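Local coordinates for protein transcriptional repressor PadR (Bacillus cereus, PDB 6JYI) that binds DNA as a PadR-like transcriptional regulator with a winged helix-turn-helix domain, probably acting as a dimer, at the interface of chains A and B. Residues are numbered along the deposited sequence; one frame, centred on the assembly and turned at random. Chains: chain A/B, Transcriptional repressor PadR.

The interface of chains A and B. Residues chain A 16, 34-35, 38, 139, 143, 153; chain B 103-104, 107-108.
B:Tyr107 lays one face of its ring over A:Val34, A:Phe35 and A:Phe38 of the other subunit. The protein belongs to the PadR family, whose members carry an N-terminal winged helix-turn-helix domain and commonly dimerise through C-terminal helices. In this patch the short helix 101-107 of chain B packs against helix 24-35, the loop residue A:Phe38, and helices 114-142 and 148-175 of chain A. The pair is two-fold symmetric, and a twin patch exists with the chains exchanged.

CG of B:Tyr107 is anti to its backbone N (chi1 -168°), which carries the ring away from its own helix and into chain A. A:Phe35 turns its CZ edge onto the rim of that face, with planes 64° apart and centroids 5.0 Å apart. CZ of A:Phe35 lies 3.6 Å from CE2 of B:Tyr107. A:Phe38 crosses at about a right angle on the same face, its CZ 3.7 Å from CD1 of B:Tyr107. CE2 of A:Tyr139 comes near the ring plane, beside CE1. CZ of B:Phe108 adds a looser contact with CZ of A:Phe35.

Aliphatic groups fill in around the rings. A:Val34 meets B:Tyr107 tip to tip, its CG1 3.5 Å from CE1 of the tyrosine. From the opposite side, the bent chain of A:Arg143 lays CD 3.8 Å from the phenol oxygen OH of B:Tyr107. CG comes from that side too; these are carbon contacts, not a hydrogen bond. B:Leu103 spreads its two methyls: CD1 touches CB of A:Phe38, and CD2 touches CA of A:Ser153. The selenomethionine B:Met104 turns its methyl CE toward A:Phe35 and the edge of A:Phe38, but its modelled position is doubtful because it comes too near A:Phe35.

No polar bond crosses the patch. Within chain A, the hydroxyl OG of A:Ser153 hydrogen-bonds the phenol OH of A:Tyr139 at 2.8 Å. This ties helix 148-175 to helix 114-142. The same OG sits in the plane of the B:Tyr107 ring, at its edge, 3.5 Å from CD1 of B:Tyr107.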
ATOM      1  N   LEU A  16      15.583  10.752   4.027  1.00 21.60           N
ATOM      2  CA  LEU A  16      15.840  10.661   5.455  1.00 22.76           C
ATOM      3  C   LEU A  16      17.149  11.353   5.833  1.00 23.54           C
ATOM      4  O   LEU A  16      17.208  12.160   6.778  1.00 25.20           O
ATOM      5  CB  LEU A  16      15.883   9.192   5.868  1.00 23.14           C
ATOM      6  CG  LEU A  16      14.536   8.504   6.062  1.00 25.70           C
ATOM      7  CD1 LEU A  16      14.770   6.997   6.414  1.00 27.55           C
ATOM      8  CD2 LEU A  16      13.715   9.207   7.158  1.00 30.14           C
ATOM      9  N   VAL A  34       7.649   4.485  10.910  1.00 33.72           N
ATOM     10  CA  VAL A  34       6.963   5.482  10.101  1.00 33.21           C
ATOM     11  C   VAL A  34       6.688   4.936   8.699  1.00 32.86           C
ATOM     12  O   VAL A  34       5.526   4.847   8.287  1.00 34.21           O
ATOM     13  CB  VAL A  34       7.823   6.763   9.974  1.00 32.35           C
ATOM     14  CG1 VAL A  34       7.278   7.685   8.931  1.00 30.75           C
ATOM     15  CG2 VAL A  34       7.971   7.463  11.322  1.00 33.61           C
ATOM     16  N   PHE A  35       7.730   4.530   7.974  1.00 31.95           N
ATOM     17  CA  PHE A  35       7.559   4.167   6.548  1.00 32.16           C
ATOM     18  C   PHE A  35       6.823   2.849   6.277  1.00 34.94           C
ATOM     19  O   PHE A  35       6.288   2.657   5.190  1.00 35.81           O
ATOM     20  CB  PHE A  35       8.896   4.227   5.788  1.00 31.38           C
ATOM     21  CG  PHE A  35       9.427   5.601   5.625  1.00 29.80           C
ATOM     22  CD1 PHE A  35      10.190   6.189   6.588  1.00 35.77           C
ATOM     23  CD2 PHE A  35       9.149   6.339   4.516  1.00 34.11           C
ATOM     24  CE1 PHE A  35      10.692   7.487   6.427  1.00 34.68           C
ATOM     25  CE2 PHE A  35       9.652   7.628   4.398  1.00 34.17           C
ATOM     26  CZ  PHE A  35      10.417   8.176   5.362  1.00 31.60           C
ATOM     27  N   PHE A  38       3.396   3.911   4.954  1.00 37.85           N
ATOM     28  CA  PHE A  38       3.149   4.527   3.659  1.00 37.14           C
ATOM     29  C   PHE A  38       4.196   4.283   2.565  1.00 35.72           C
ATOM     30  O   PHE A  38       3.985   4.708   1.434  1.00 34.66           O
ATOM     31  CB  PHE A  38       2.822   6.019   3.833  1.00 37.31           C
ATOM     32  CG  PHE A  38       3.971   6.849   4.310  1.00 36.16           C
ATOM     33  CD1 PHE A  38       4.956   7.244   3.427  1.00 35.43           C
ATOM     34  CD2 PHE A  38       4.033   7.275   5.647  1.00 39.11           C
ATOM     35  CE1 PHE A  38       6.034   8.002   3.854  1.00 36.04           C
ATOM     36  CE2 PHE A  38       5.100   8.067   6.079  1.00 36.25           C
ATOM     37  CZ  PHE A  38       6.099   8.408   5.195  1.00 36.11           C
ATOM     38  N   TYR A 139       5.850   9.732  15.473  1.00 36.56           N
ATOM     39  CA  TYR A 139       6.122  11.018  14.791  1.00 35.39           C
ATOM     40  C   TYR A 139       6.718  12.049  15.755  1.00 36.05           C
ATOM     41  O   TYR A 139       7.566  12.827  15.377  1.00 35.49           O
ATOM     42  CB  TYR A 139       4.864  11.577  14.116  1.00 34.84           C
ATOM     43  CG  TYR A 139       4.650  11.150  12.691  1.00 33.09           C
ATOM     44  CD1 TYR A 139       4.335   9.839  12.377  1.00 34.30           C
ATOM     45  CD2 TYR A 139       4.743  12.061  11.656  1.00 32.31           C
ATOM     46  CE1 TYR A 139       4.088   9.458  11.070  1.00 32.60           C
ATOM     47  CE2 TYR A 139       4.523  11.682  10.334  1.00 32.22           C
ATOM     48  CZ  TYR A 139       4.190  10.381  10.055  1.00 32.32           C
ATOM     49  OH  TYR A 139       3.964  10.003   8.756  1.00 35.92           O
ATOM     50  N   ARG A 143      10.083  13.265  14.325  1.00 35.69           N
ATOM     51  CA  ARG A 143       9.927  14.597  13.756  1.00 35.91           C
ATOM     52  C   ARG A 143       9.687  15.600  14.881  1.00 35.77           C
ATOM     53  O   ARG A 143       8.581  16.146  15.042  1.00 33.04           O
ATOM     54  CB  ARG A 143       8.765  14.645  12.764  1.00 34.90           C
ATOM     55  CG  ARG A 143       8.873  13.672  11.540  1.00 38.02           C
ATOM     56  CD  ARG A 143       9.705  14.267  10.433  1.00 42.35           C
ATOM     57  NE  ARG A 143      11.091  14.371  10.850  1.00 47.63           N
ATOM     58  CZ  ARG A 143      11.972  15.315  10.515  1.00 49.44           C
ATOM     59  NH1 ARG A 143      11.681  16.338   9.713  1.00 50.84           N
ATOM     60  NH2 ARG A 143      13.186  15.220  11.019  1.00 50.04           N
ATOM     61  N   SER A 153       1.081  13.661   6.383  1.00 25.46           N
ATOM     62  CA  SER A 153       1.291  12.203   6.239  1.00 26.69           C
ATOM     63  C   SER A 153       0.724  11.441   7.410  1.00 27.29           C
ATOM     64  O   SER A 153       0.055  10.430   7.229  1.00 27.99           O
ATOM     65  CB  SER A 153       2.775  11.805   5.976  1.00 27.01           C
ATOM     66  OG  SER A 153       3.647  12.131   7.028  1.00 31.05           O
TER
ATOM     67  N   LEU B 103       2.106  10.428   0.160  1.00 21.40           N
ATOM     68  CA  LEU B 103       2.372  10.619   1.571  1.00 22.18           C
ATOM     69  C   LEU B 103       3.860  10.844   1.807  1.00 22.60           C
ATOM     70  O   LEU B 103       4.246  11.559   2.727  1.00 23.16           O
ATOM     71  CB  LEU B 103       1.830   9.470   2.417  1.00 22.06           C
ATOM     72  CG  LEU B 103       0.281   9.417   2.491  1.00 24.04           C
ATOM     73  CD1 LEU B 103      -0.279   8.166   3.196  1.00 25.51           C
ATOM     74  CD2 LEU B 103      -0.315  10.716   3.089  1.00 26.54           C
HETATM   75  N   MSE B 104       4.697  10.219   0.992  1.00 22.88           N
HETATM   76  CA  MSE B 104       6.126  10.478   1.039  1.00 22.42           C
HETATM   77  C   MSE B 104       6.486  11.926   0.664  1.00 21.17           C
HETATM   78  O   MSE B 104       7.369  12.522   1.299  1.00 21.68           O
HETATM   79  CB  MSE B 104       6.877   9.419   0.206  1.00 23.84           C
HETATM   80  CG  MSE B 104       8.345   9.661   0.014  1.00 27.32           C
HETATM   81 SE   MSE B 104       9.367   8.012   0.301  1.00 44.76          SE
HETATM   82  CE  MSE B 104       8.908   8.563   2.241  1.00 30.48           C
ATOM     83  N   TYR B 107       5.627  13.821   3.722  1.00 21.58           N
ATOM     84  CA  TYR B 107       6.619  13.559   4.733  1.00 21.39           C
ATOM     85  C   TYR B 107       7.892  14.393   4.506  1.00 21.10           C
ATOM     86  O   TYR B 107       8.465  14.901   5.463  1.00 20.01           O
ATOM     87  CB  TYR B 107       6.958  12.082   4.791  1.00 21.16           C
ATOM     88  CG  TYR B 107       7.742  11.699   5.978  1.00 23.91           C
ATOM     89  CD1 TYR B 107       7.113  11.400   7.176  1.00 25.30           C
ATOM     90  CD2 TYR B 107       9.121  11.646   5.942  1.00 27.57           C
ATOM     91  CE1 TYR B 107       7.822  11.065   8.295  1.00 26.83           C
ATOM     92  CE2 TYR B 107       9.860  11.309   7.104  1.00 27.67           C
ATOM     93  CZ  TYR B 107       9.209  11.023   8.248  1.00 28.31           C
ATOM     94  OH  TYR B 107       9.902  10.668   9.390  1.00 31.24           O
ATOM     95  N   PHE B 108       8.334  14.485   3.257  1.00 21.08           N
ATOM     96  CA  PHE B 108       9.490  15.278   2.871  1.00 21.41           C
ATOM     97  C   PHE B 108       9.131  16.695   2.413  1.00 22.38           C
ATOM     98  O   PHE B 108       9.947  17.368   1.724  1.00 22.77           O
ATOM     99  CB  PHE B 108      10.260  14.555   1.768  1.00 22.54           C
ATOM    100  CG  PHE B 108      10.895  13.226   2.201  1.00 21.83           C
ATOM    101  CD1 PHE B 108      11.640  13.111   3.378  1.00 21.59           C
ATOM    102  CD2 PHE B 108      10.765  12.110   1.396  1.00 21.97           C
ATOM    103  CE1 PHE B 108      12.186  11.909   3.750  1.00 23.17           C
ATOM    104  CE2 PHE B 108      11.322  10.927   1.749  1.00 23.95           C
ATOM    105  CZ  PHE B 108      12.025  10.805   2.931  1.00 23.64           C
TER